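Side-chain contacts in L-asparagine oxygenase (Streptomyces coelicolor, PDB 2OG5), which catalyses the iron(II)- and 2-oxoglutarate-dependent 3-hydroxylation of L-asparagine, supplying (2S,3S)-3-hydroxyasparagine for assembly of the calcium-dependent lipopeptide antibiotic: residues 171-176 with 318-323; 42-47 with 81-86; 224-229 with 277-282; 92-97 with 306-311. All coordinates share one frame; numbering follows the deposited sequence.

Interaction 1 of 4, residues 171-176 with 318-323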
# COMPACT_ATOMS: atom_id res chain seq x y z
N ALA A 171 0.52 6.13 12.03
CA ALA A 171 0.79 6.17 13.46
C ALA A 171 -0.45 5.94 14.34
O ALA A 171 -0.33 5.82 15.56
CB ALA A 171 1.44 7.50 13.82
N GLY A 172 -1.63 5.87 13.73
CA GLY A 172 -2.87 5.76 14.50
C GLY A 172 -3.21 4.34 14.90
O GLY A 172 -2.62 3.37 14.41
N SER A 173 -4.17 4.23 15.82
CA SER A 173 -4.70 2.92 16.22
C SER A 173 -6.22 2.92 16.39
O SER A 173 -6.80 1.91 16.79
CB SER A 173 -3.98 2.47 17.49
OG SER A 173 -3.97 3.51 18.46
N THR A 174 -6.86 4.03 16.08
CA THR A 174 -8.31 4.08 15.96
C THR A 174 -8.67 3.50 14.60
O THR A 174 -7.81 3.32 13.74
CB THR A 174 -8.82 5.52 16.09
OG1 THR A 174 -10.25 5.51 16.16
CG2 THR A 174 -8.37 6.35 14.91
N LEU A 175 -9.94 3.20 14.39
CA LEU A 175 -10.38 2.68 13.10
C LEU A 175 -9.91 3.60 11.97
O LEU A 175 -10.17 4.81 11.99
CB LEU A 175 -11.90 2.51 13.08
CG LEU A 175 -12.46 1.83 11.83
CD1 LEU A 175 -13.71 1.03 12.17
CD2 LEU A 175 -12.75 2.83 10.74
N LEU A 176 -9.23 3.01 10.99
CA LEU A 176 -8.72 3.72 9.82
C LEU A 176 -9.73 3.52 8.70
O LEU A 176 -9.92 2.41 8.21
CB LEU A 176 -7.37 3.15 9.42
CG LEU A 176 -6.72 3.76 8.18
CD1 LEU A 176 -6.35 5.22 8.42
CD2 LEU A 176 -5.49 2.96 7.77
N PRO A 318 -2.60 -0.17 21.40
CA PRO A 318 -1.17 -0.46 21.48
C PRO A 318 -0.65 -0.67 22.90
O PRO A 318 -1.19 -0.09 23.85
CB PRO A 318 -0.52 0.79 20.87
CG PRO A 318 -1.56 1.39 20.03
CD PRO A 318 -2.84 1.14 20.77
N ARG A 319 0.38 -1.49 23.02
CA ARG A 319 1.06 -1.70 24.29
C ARG A 319 2.10 -0.63 24.56
O ARG A 319 2.37 -0.29 25.72
CB ARG A 319 1.74 -3.07 24.30
CG ARG A 319 0.78 -4.25 24.28
CD ARG A 319 1.53 -5.52 24.06
NE ARG A 319 0.69 -6.70 24.19
CZ ARG A 319 1.12 -7.95 24.00
NH1 ARG A 319 2.38 -8.20 23.65
NH2 ARG A 319 0.27 -8.96 24.14
N TYR A 320 2.73 -0.13 23.49
CA TYR A 320 3.85 0.81 23.58
C TYR A 320 4.99 0.29 24.46
O TYR A 320 5.56 1.02 25.28
CB TYR A 320 3.38 2.20 24.03
CG TYR A 320 2.36 2.86 23.11
CD1 TYR A 320 2.59 2.96 21.73
CD2 TYR A 320 1.18 3.39 23.62
CE1 TYR A 320 1.66 3.58 20.90
CE2 TYR A 320 0.26 4.02 22.79
CZ TYR A 320 0.50 4.10 21.43
OH TYR A 320 -0.42 4.71 20.62
N ASP A 321 5.32 -0.99 24.29
CA ASP A 321 6.40 -1.64 25.04
C ASP A 321 7.44 -2.27 24.10
O ASP A 321 8.26 -3.08 24.54
CB ASP A 321 5.82 -2.70 25.97
CG ASP A 321 5.15 -3.85 25.23
OD1 ASP A 321 5.04 -3.78 23.98
OD2 ASP A 321 4.73 -4.81 25.91
N GLY A 322 7.37 -1.93 22.82
CA GLY A 322 8.31 -2.43 21.81
C GLY A 322 7.85 -3.70 21.11
O GLY A 322 8.58 -4.22 20.26
N THR A 323 6.66 -4.20 21.45
CA THR A 323 6.16 -5.47 20.91
C THR A 323 4.99 -5.28 19.94
O THR A 323 4.43 -6.25 19.44
CB THR A 323 5.74 -6.45 22.03
OG1 THR A 323 4.55 -6.00 22.68
CG2 THR A 323 6.86 -6.61 23.08
O HOH W 1 -1.56 4.93 17.93
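Ser-173 and Pro-318, whose CA atoms lie 7.2 Å apart, mark the nearest backbone approach of two irregular loops of the jelly-roll fold, one leading into strand 176-179 and the other joining strands 309-313 and 326-333. The direct touch is small: the hydroxymethyl group of Ser-173 lies against the CG-CD edge of the pyrrolidine ring of Pro-318, with OG 3.5 Å from Pro-318 CD and CB 3.7 Å from Pro-318 CG. A chi1 of 49° places OG between the backbone N and the carbonyl carbon of its own residue, which turns it toward both the proline and a water. The serine hydroxyl, beside an apolar ring, thus also takes part in a hydrogen bond with that water. Tyr-320 reaches back along its own loop, one ring face lying over Pro-318 CB, and brings its hydroxyl to the same water; this hydroxyl is also hydrogen-bonded to Glu-165. Farther along, an Asx turn at Asp-321 shapes the loop: OD1 accepts from both the backbone N and OG1 of Thr-323. The loops meet through one van der Waals touch and a single bridging water, which lies 2.8 Å from Ser-173 OG and donates to Ala-171 O at 2.8 Å and to Tyr-320 OH at 2.9 Å.

Interaction 2 of 4, residues 42-47 with 81-86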
# COMPACT_ATOMS: atom_id res chain seq x y z
N GLN A 42 9.37 -24.28 0.53
CA GLN A 42 10.62 -24.13 1.27
C GLN A 42 11.77 -23.73 0.36
O GLN A 42 12.58 -22.87 0.70
CB GLN A 42 10.96 -25.42 2.02
CG GLN A 42 12.26 -25.39 2.83
CD GLN A 42 12.24 -24.42 4.00
OE1 GLN A 42 11.19 -23.92 4.40
NE2 GLN A 42 13.42 -24.16 4.57
N SER A 43 11.84 -24.36 -0.81
CA SER A 43 12.90 -24.10 -1.78
C SER A 43 12.90 -22.64 -2.21
O SER A 43 13.93 -21.97 -2.18
CB SER A 43 12.71 -25.01 -3.00
OG SER A 43 13.58 -24.64 -4.06
N ASP A 44 11.73 -22.15 -2.61
CA ASP A 44 11.60 -20.76 -3.03
C ASP A 44 11.85 -19.77 -1.89
O ASP A 44 12.47 -18.73 -2.10
CB ASP A 44 10.21 -20.52 -3.64
CG ASP A 44 10.05 -21.15 -5.01
OD1 ASP A 44 11.05 -21.61 -5.61
OD2 ASP A 44 8.90 -21.19 -5.51
N ALA A 45 11.37 -20.10 -0.69
CA ALA A 45 11.58 -19.25 0.49
C ALA A 45 13.07 -19.12 0.82
O ALA A 45 13.55 -18.04 1.16
CB ALA A 45 10.81 -19.80 1.69
N GLU A 46 13.79 -20.23 0.71
CA GLU A 46 15.24 -20.22 0.94
C GLU A 46 16.01 -19.40 -0.09
O GLU A 46 16.96 -18.68 0.24
CB GLU A 46 15.77 -21.65 0.99
CG GLU A 46 15.33 -22.40 2.23
CD GLU A 46 15.75 -23.87 2.23
OE1 GLU A 46 16.22 -24.38 1.19
OE2 GLU A 46 15.59 -24.52 3.29
N LEU A 47 15.59 -19.49 -1.35
CA LEU A 47 16.25 -18.75 -2.43
C LEU A 47 16.04 -17.24 -2.26
O LEU A 47 16.99 -16.46 -2.34
CB LEU A 47 15.74 -19.21 -3.79
CG LEU A 47 16.26 -18.45 -5.02
CD1 LEU A 47 17.79 -18.33 -5.01
CD2 LEU A 47 15.77 -19.10 -6.31
N ALA A 81 11.21 -18.32 -10.87
CA ALA A 81 10.26 -18.02 -11.93
C ALA A 81 8.81 -18.16 -11.48
O ALA A 81 7.95 -17.43 -11.95
CB ALA A 81 10.51 -18.92 -13.15
N THR A 82 8.54 -19.11 -10.58
CA THR A 82 7.19 -19.32 -10.06
C THR A 82 6.61 -18.02 -9.49
O THR A 82 5.49 -17.64 -9.80
CB THR A 82 7.18 -20.38 -8.95
OG1 THR A 82 8.25 -20.12 -8.04
CG2 THR A 82 7.38 -21.76 -9.54
N LEU A 83 7.40 -17.35 -8.65
CA LEU A 83 6.94 -16.13 -7.98
C LEU A 83 6.88 -14.96 -8.95
O LEU A 83 5.99 -14.12 -8.86
CB LEU A 83 7.87 -15.80 -6.80
CG LEU A 83 7.88 -16.83 -5.66
CD1 LEU A 83 8.93 -16.48 -4.61
CD2 LEU A 83 6.49 -16.93 -5.03
N ARG A 84 7.85 -14.88 -9.86
CA ARG A 84 7.82 -13.83 -10.88
C ARG A 84 6.58 -13.97 -11.77
O ARG A 84 5.94 -12.98 -12.11
CB ARG A 84 9.12 -13.80 -11.70
CG ARG A 84 10.30 -13.25 -10.89
CD ARG A 84 11.57 -13.05 -11.69
NE ARG A 84 12.31 -14.30 -11.84
CZ ARG A 84 12.34 -15.07 -12.93
NH1 ARG A 84 11.72 -14.72 -14.05
NH2 ARG A 84 13.04 -16.20 -12.88
N ARG A 85 6.22 -15.20 -12.09
CA ARG A 85 5.00 -15.47 -12.84
C ARG A 85 3.74 -15.11 -12.04
O ARG A 85 2.79 -14.57 -12.60
CB ARG A 85 4.93 -16.94 -13.27
CG ARG A 85 5.89 -17.25 -14.39
CD ARG A 85 6.02 -18.72 -14.67
NE ARG A 85 6.95 -18.96 -15.76
CZ ARG A 85 7.83 -19.95 -15.84
NH1 ARG A 85 7.95 -20.84 -14.85
NH2 ARG A 85 8.61 -20.05 -16.90
N ASP A 86 3.72 -15.42 -10.75
CA ASP A 86 2.58 -15.07 -9.90
C ASP A 86 2.35 -13.56 -9.86
O ASP A 86 1.22 -13.08 -10.00
CB ASP A 86 2.77 -15.57 -8.47
CG ASP A 86 2.74 -17.08 -8.35
OD1 ASP A 86 2.15 -17.77 -9.21
OD2 ASP A 86 3.33 -17.58 -7.36
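Asp-44 and Thr-82 reach toward each other from opposite directions, making the one hydrogen bond that crosses between the first turns of two helices. Thr-82 OG1 donates to Asp-44 OD2 at 2.8 Å, and the hydroxyl comes from above the carboxylate plane, 43° out of it. The torsions turn the carboxylate and the hydroxyl each toward the neighbouring helix: Asp-44 CG stands beside its backbone N and opposite the carbonyl carbon (chi1 -72°), whereas OG1 of Thr-82 lies between the N and carbonyl carbon of its residue (chi1 47°). Asp-41, just ahead of the helix, accepts a hydrogen bond from Asp-44 N through OD1.

The apolar part is slight. Leu-83, the buried member of the contact, extends CD1 to 4.3 Å from Asp-44 CB, beside the polar bridge, so that an aspartate contributes its methylene while its carboxylate is engaged by the threonine.

At the closest backbone approach, the CA atoms of Asp-44 and Leu-83 are 8.2 Å apart. Pro-80, just ahead of helix 81-92, touches both Asp-44 and Leu-47, while Leu-40, in the short link between strand 37-39 and helix 42-58, packs on Leu-83; the starts of the two helices are thereby joined, with helix 66-76 between them in sequence.

Interaction 3 of 4, residues 224-229 with 277-282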
# COMPACT_ATOMS: atom_id res chain seq x y z
N VAL A 224 -24.84 4.51 -8.40
CA VAL A 224 -23.89 4.35 -9.51
C VAL A 224 -23.85 5.62 -10.36
O VAL A 224 -22.78 6.14 -10.65
CB VAL A 224 -24.20 3.10 -10.37
CG1 VAL A 224 -23.30 3.05 -11.61
CG2 VAL A 224 -24.04 1.84 -9.53
N ASP A 225 -25.02 6.13 -10.75
CA ASP A 225 -25.08 7.39 -11.49
C ASP A 225 -24.37 8.54 -10.76
O ASP A 225 -23.63 9.31 -11.38
CB ASP A 225 -26.54 7.78 -11.78
CG ASP A 225 -27.18 6.94 -12.88
OD1 ASP A 225 -26.47 6.19 -13.59
OD2 ASP A 225 -28.42 7.04 -13.03
N ALA A 226 -24.59 8.64 -9.45
CA ALA A 226 -23.94 9.68 -8.66
C ALA A 226 -22.41 9.56 -8.67
O ALA A 226 -21.70 10.55 -8.82
CB ALA A 226 -24.46 9.67 -7.21
N LEU A 227 -21.91 8.33 -8.56
CA LEU A 227 -20.46 8.10 -8.44
C LEU A 227 -19.70 8.42 -9.73
O LEU A 227 -18.51 8.72 -9.70
CB LEU A 227 -20.17 6.67 -7.98
CG LEU A 227 -20.61 6.33 -6.55
CD1 LEU A 227 -20.51 4.83 -6.28
CD2 LEU A 227 -19.81 7.13 -5.52
N TRP A 228 -20.40 8.38 -10.87
CA TRP A 228 -19.83 8.78 -12.16
C TRP A 228 -19.87 10.30 -12.41
O TRP A 228 -19.26 10.78 -13.37
CB TRP A 228 -20.55 8.07 -13.32
CG TRP A 228 -20.17 6.63 -13.49
CD1 TRP A 228 -20.91 5.55 -13.15
CD2 TRP A 228 -18.93 6.13 -14.02
NE1 TRP A 228 -20.23 4.39 -13.44
CE2 TRP A 228 -19.01 4.73 -13.98
CE3 TRP A 228 -17.78 6.73 -14.53
CZ2 TRP A 228 -17.97 3.91 -14.43
CZ3 TRP A 228 -16.76 5.92 -14.98
CH2 TRP A 228 -16.86 4.53 -14.92
N ALA A 229 -20.58 11.04 -11.57
CA ALA A 229 -20.74 12.48 -11.75
C ALA A 229 -19.61 13.24 -11.05
O ALA A 229 -19.11 12.78 -10.01
CB ALA A 229 -22.10 12.93 -11.23
N ALA A 277 -23.59 12.66 -1.41
CA ALA A 277 -23.52 12.27 0.00
C ALA A 277 -24.17 10.90 0.24
O ALA A 277 -23.60 10.05 0.92
CB ALA A 277 -24.17 13.33 0.89
N GLU A 278 -25.36 10.69 -0.33
CA GLU A 278 -26.04 9.40 -0.22
C GLU A 278 -25.21 8.29 -0.86
O GLU A 278 -25.13 7.18 -0.32
CB GLU A 278 -27.43 9.44 -0.87
CG GLU A 278 -28.26 8.16 -0.69
CD GLU A 278 -29.65 8.27 -1.26
OE1 GLU A 278 -30.51 8.93 -0.63
OE2 GLU A 278 -29.90 7.68 -2.34
N ALA A 279 -24.61 8.58 -2.01
CA ALA A 279 -23.78 7.62 -2.76
C ALA A 279 -22.58 7.16 -1.93
O ALA A 279 -22.26 5.97 -1.92
CB ALA A 279 -23.31 8.23 -4.08
N LEU A 280 -21.93 8.10 -1.26
CA LEU A 280 -20.80 7.75 -0.38
C LEU A 280 -21.22 6.88 0.80
O LEU A 280 -20.48 5.98 1.20
CB LEU A 280 -20.10 9.01 0.15
CG LEU A 280 -19.32 9.82 -0.88
CD1 LEU A 280 -18.76 11.08 -0.22
CD2 LEU A 280 -18.20 9.01 -1.54
N ARG A 281 -22.40 7.16 1.36
CA ARG A 281 -22.91 6.35 2.45
C ARG A 281 -23.18 4.92 1.98
O ARG A 281 -22.82 3.97 2.66
CB ARG A 281 -24.16 6.98 3.06
CG ARG A 281 -23.86 8.21 3.90
CD ARG A 281 -25.05 8.64 4.74
NE ARG A 281 -26.15 9.13 3.93
CZ ARG A 281 -26.34 10.41 3.57
NH1 ARG A 281 -25.49 11.37 3.93
NH2 ARG A 281 -27.39 10.72 2.82
N GLU A 282 -23.78 4.77 0.80
CA GLU A 282 -24.06 3.43 0.28
C GLU A 282 -22.77 2.70 -0.09
O GLU A 282 -22.64 1.49 0.14
CB GLU A 282 -25.01 3.45 -0.93
CG GLU A 282 -25.54 2.05 -1.27
CD GLU A 282 -26.40 1.99 -2.51
OE1 GLU A 282 -26.99 3.02 -2.90
OE2 GLU A 282 -26.50 0.89 -3.10
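Ala-226 and Ala-279 face each other methyl to methyl, their CB atoms 3.6 Å apart, where helix 221-227 meets helix 274-290. Small residues let helices come close, and this pair illustrates the rule: the CA atoms are only 6.3 Å apart, and both CB atoms point into the interface.

The apolar contact has one further member. Leu-227 does not aim straight at the other helix, but its branch turns that way, bringing CD2 to 3.9 Å from Ala-279 CB and CG to 4.1 Å. With CG beside the backbone N and opposite the carbonyl carbon (chi1 -68°), one branch of the forked end lies against the methyl of Ala-279. Ala-279 is therefore touched by two successive residues of one helix, its methyl serving as the shared point of contact. All three residues are buried, and no hydrogen bond crosses between the two segments.

Polar interactions are found at the margins. Glu-282, one turn beyond Ala-279, uses OE1 to accept from Thr-223 OG1 and Ser-220 OG, linking the long helix to the beginning of the short one. On the far side of helix 274-290, Arg-281 forms a salt bridge with Glu-274, its guanidinium lying over the carbonyl O of Ala-277.

Around this contact, Leu-227 also packs on Leu-253 of strand 253-255 and on Val-252 just before it, Ala-226 touches Arg-275, and Leu-280 leans on Pro-271 of strand 270-271, so that the two helices pack together beside these short strands.

Interaction 4 of 4, residues 92-97 with 306-311. With NA (sodium ion), chain B.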
# COMPACT_ATOMS: atom_id res chain seq x y z
N ARG A 92 -1.29 -8.17 -14.29
CA ARG A 92 -2.17 -8.22 -15.46
C ARG A 92 -3.65 -8.21 -15.07
O ARG A 92 -4.47 -7.60 -15.76
CB ARG A 92 -1.85 -9.45 -16.30
CG ARG A 92 -2.74 -9.67 -17.52
CD ARG A 92 -2.73 -8.50 -18.45
NE ARG A 92 -3.62 -8.69 -19.60
CZ ARG A 92 -4.89 -8.28 -19.63
NH1 ARG A 92 -5.43 -7.68 -18.57
NH2 ARG A 92 -5.62 -8.47 -20.71
N ASP A 93 -3.98 -8.90 -13.99
CA ASP A 93 -5.35 -9.00 -13.50
C ASP A 93 -5.32 -9.22 -11.99
O ASP A 93 -4.91 -10.28 -11.52
CB ASP A 93 -6.06 -10.16 -14.20
CG ASP A 93 -7.51 -10.31 -13.80
OD1 ASP A 93 -7.97 -9.66 -12.83
OD2 ASP A 93 -8.21 -11.11 -14.47
N SER A 94 -5.71 -8.20 -11.23
CA SER A 94 -5.64 -8.27 -9.77
C SER A 94 -6.85 -8.99 -9.15
O SER A 94 -6.94 -9.12 -7.93
CB SER A 94 -5.44 -6.88 -9.18
OG SER A 94 -6.45 -5.99 -9.61
N GLY A 95 -7.75 -9.49 -9.99
CA GLY A 95 -8.83 -10.36 -9.54
C GLY A 95 -9.97 -9.64 -8.85
O GLY A 95 -9.96 -8.43 -8.69
N PRO A 96 -10.99 -10.40 -8.44
CA PRO A 96 -12.19 -9.79 -7.88
C PRO A 96 -11.99 -9.01 -6.57
O PRO A 96 -12.82 -8.16 -6.26
CB PRO A 96 -13.13 -10.98 -7.68
CG PRO A 96 -12.26 -12.17 -7.66
CD PRO A 96 -11.09 -11.86 -8.52
N ASP A 97 -10.93 -9.29 -5.81
CA ASP A 97 -10.65 -8.55 -4.59
C ASP A 97 -9.52 -7.54 -4.73
O ASP A 97 -9.23 -6.79 -3.80
CB ASP A 97 -10.34 -9.52 -3.46
CG ASP A 97 -11.52 -10.38 -3.13
OD1 ASP A 97 -12.52 -9.81 -2.67
OD2 ASP A 97 -11.45 -11.61 -3.34
N ASN A 306 -4.31 -0.35 -5.92
CA ASN A 306 -4.89 0.92 -5.50
C ASN A 306 -5.75 1.58 -6.56
O ASN A 306 -6.38 2.61 -6.27
CB ASN A 306 -3.75 1.88 -5.09
CG ASN A 306 -4.24 3.08 -4.28
OD1 ASN A 306 -5.04 2.94 -3.34
ND2 ASN A 306 -3.73 4.27 -4.62
N ARG A 307 -5.79 1.01 -7.76
CA ARG A 307 -6.71 1.50 -8.81
C ARG A 307 -8.15 1.04 -8.56
O ARG A 307 -9.09 1.73 -8.96
CB ARG A 307 -6.30 1.00 -10.21
CG ARG A 307 -5.21 1.76 -10.94
CD ARG A 307 -3.82 1.34 -10.56
NE ARG A 307 -3.56 -0.09 -10.74
CZ ARG A 307 -2.96 -0.65 -11.78
NH1 ARG A 307 -2.48 0.06 -12.78
NH2 ARG A 307 -2.80 -1.97 -11.81
N VAL A 308 -8.31 -0.12 -7.92
CA VAL A 308 -9.62 -0.76 -7.79
C VAL A 308 -10.00 -1.13 -6.35
O VAL A 308 -11.14 -1.51 -6.10
CB VAL A 308 -9.74 -2.03 -8.66
CG1 VAL A 308 -9.74 -1.67 -10.14
CG2 VAL A 308 -8.64 -3.03 -8.33
N THR A 309 -9.08 -0.99 -5.41
CA THR A 309 -9.28 -1.46 -4.05
C THR A 309 -8.93 -0.38 -3.05
O THR A 309 -7.84 0.19 -3.13
CB THR A 309 -8.45 -2.73 -3.82
OG1 THR A 309 -8.91 -3.73 -4.73
CG2 THR A 309 -8.58 -3.28 -2.39
N VAL A 310 -9.85 -0.12 -2.13
CA VAL A 310 -9.62 0.73 -0.97
C VAL A 310 -9.17 -0.11 0.21
O VAL A 310 -9.41 -1.32 0.25
CB VAL A 310 -10.89 1.52 -0.58
CG1 VAL A 310 -11.30 2.47 -1.71
CG2 VAL A 310 -12.07 0.58 -0.22
N HIS A 311 -8.49 0.51 1.17
CA HIS A 311 -8.10 -0.21 2.37
C HIS A 311 -8.32 0.62 3.61
O HIS A 311 -8.44 1.85 3.57
CB HIS A 311 -6.65 -0.69 2.28
CG HIS A 311 -5.64 0.41 2.34
ND1 HIS A 311 -5.28 1.15 1.23
CD2 HIS A 311 -4.91 0.89 3.37
CE1 HIS A 311 -4.37 2.04 1.57
NE2 HIS A 311 -4.13 1.91 2.87
NA NA B . -3.36 3.82 3.33
O HOH W 2 -2.58 5.45 4.08
O HOH W 3 -3.18 3.26 5.28
O HOH W 4 -1.28 2.44 3.80
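Thr-309 OG1 lies near two successive backbone carbonyls, the O of Asp-97 at a long 3.2 Å and the O of Gly-98. The hydroxyl belongs to the start of strand 309-313, the carbonyls to the link between helix 81-92 and strand 99-103. With chi1 at -62°, OG1 stands beside its own backbone N, while CG2 lies 3.8 Å from Asp-97 O. The carboxylate of Asp-97 points elsewhere, to a salt bridge with Arg-214.

Beside this polar meeting, Val-308 sets CG2 3.9 Å from Ser-94 OG. The serine hydroxyl has its hydrogen bonds with Asp-305 and Arg-213, so the valine touches a polar atom already engaged. An Asx turn, in which Gly-95 N bonds to Asp-93 OD1 at 2.9 Å, bends the chain as it leaves the helix.

Two residues beyond Thr-309, the strand delivers His-311 to the metal. His-311 NE2 binds sodium at 2.1 Å, and three waters and the side chains of His-179 and Glu-181 complete the six ligands. This is the two-histidine, one-carboxylate facial triad of iron(II)/2-oxoglutarate oxygenases, and all three residues are iron ligands of the enzyme; sodium occupies the site here. The chemistry is thus divided along one chain segment: side chains at and just before the start of the strand meet the loop, and an imidazole nitrogen meets the metal farther on, where the water ligands are consistent with the positions that 2-oxoglutarate and oxygen take in this family.

Along the chain, interaction 2 closes before the other three open, while interactions 1 and 4 interleave and interaction 3 is nested within the loops that both of them close. Strand 309-313 joins two of them: interaction 4 lies at its start and carries a metal ligand, and interaction 1 follows in the loop beyond its end, their centres about 27 Å apart. Helix 81-92 likewise runs from interaction 2 toward interaction 4. The helical contacts, interactions 2 and 3, lie on opposite sides of the chain's centre, about 42 Å between centres. The catalytic jelly-roll core is thus flanked by helix pairs remote from the annotated sites.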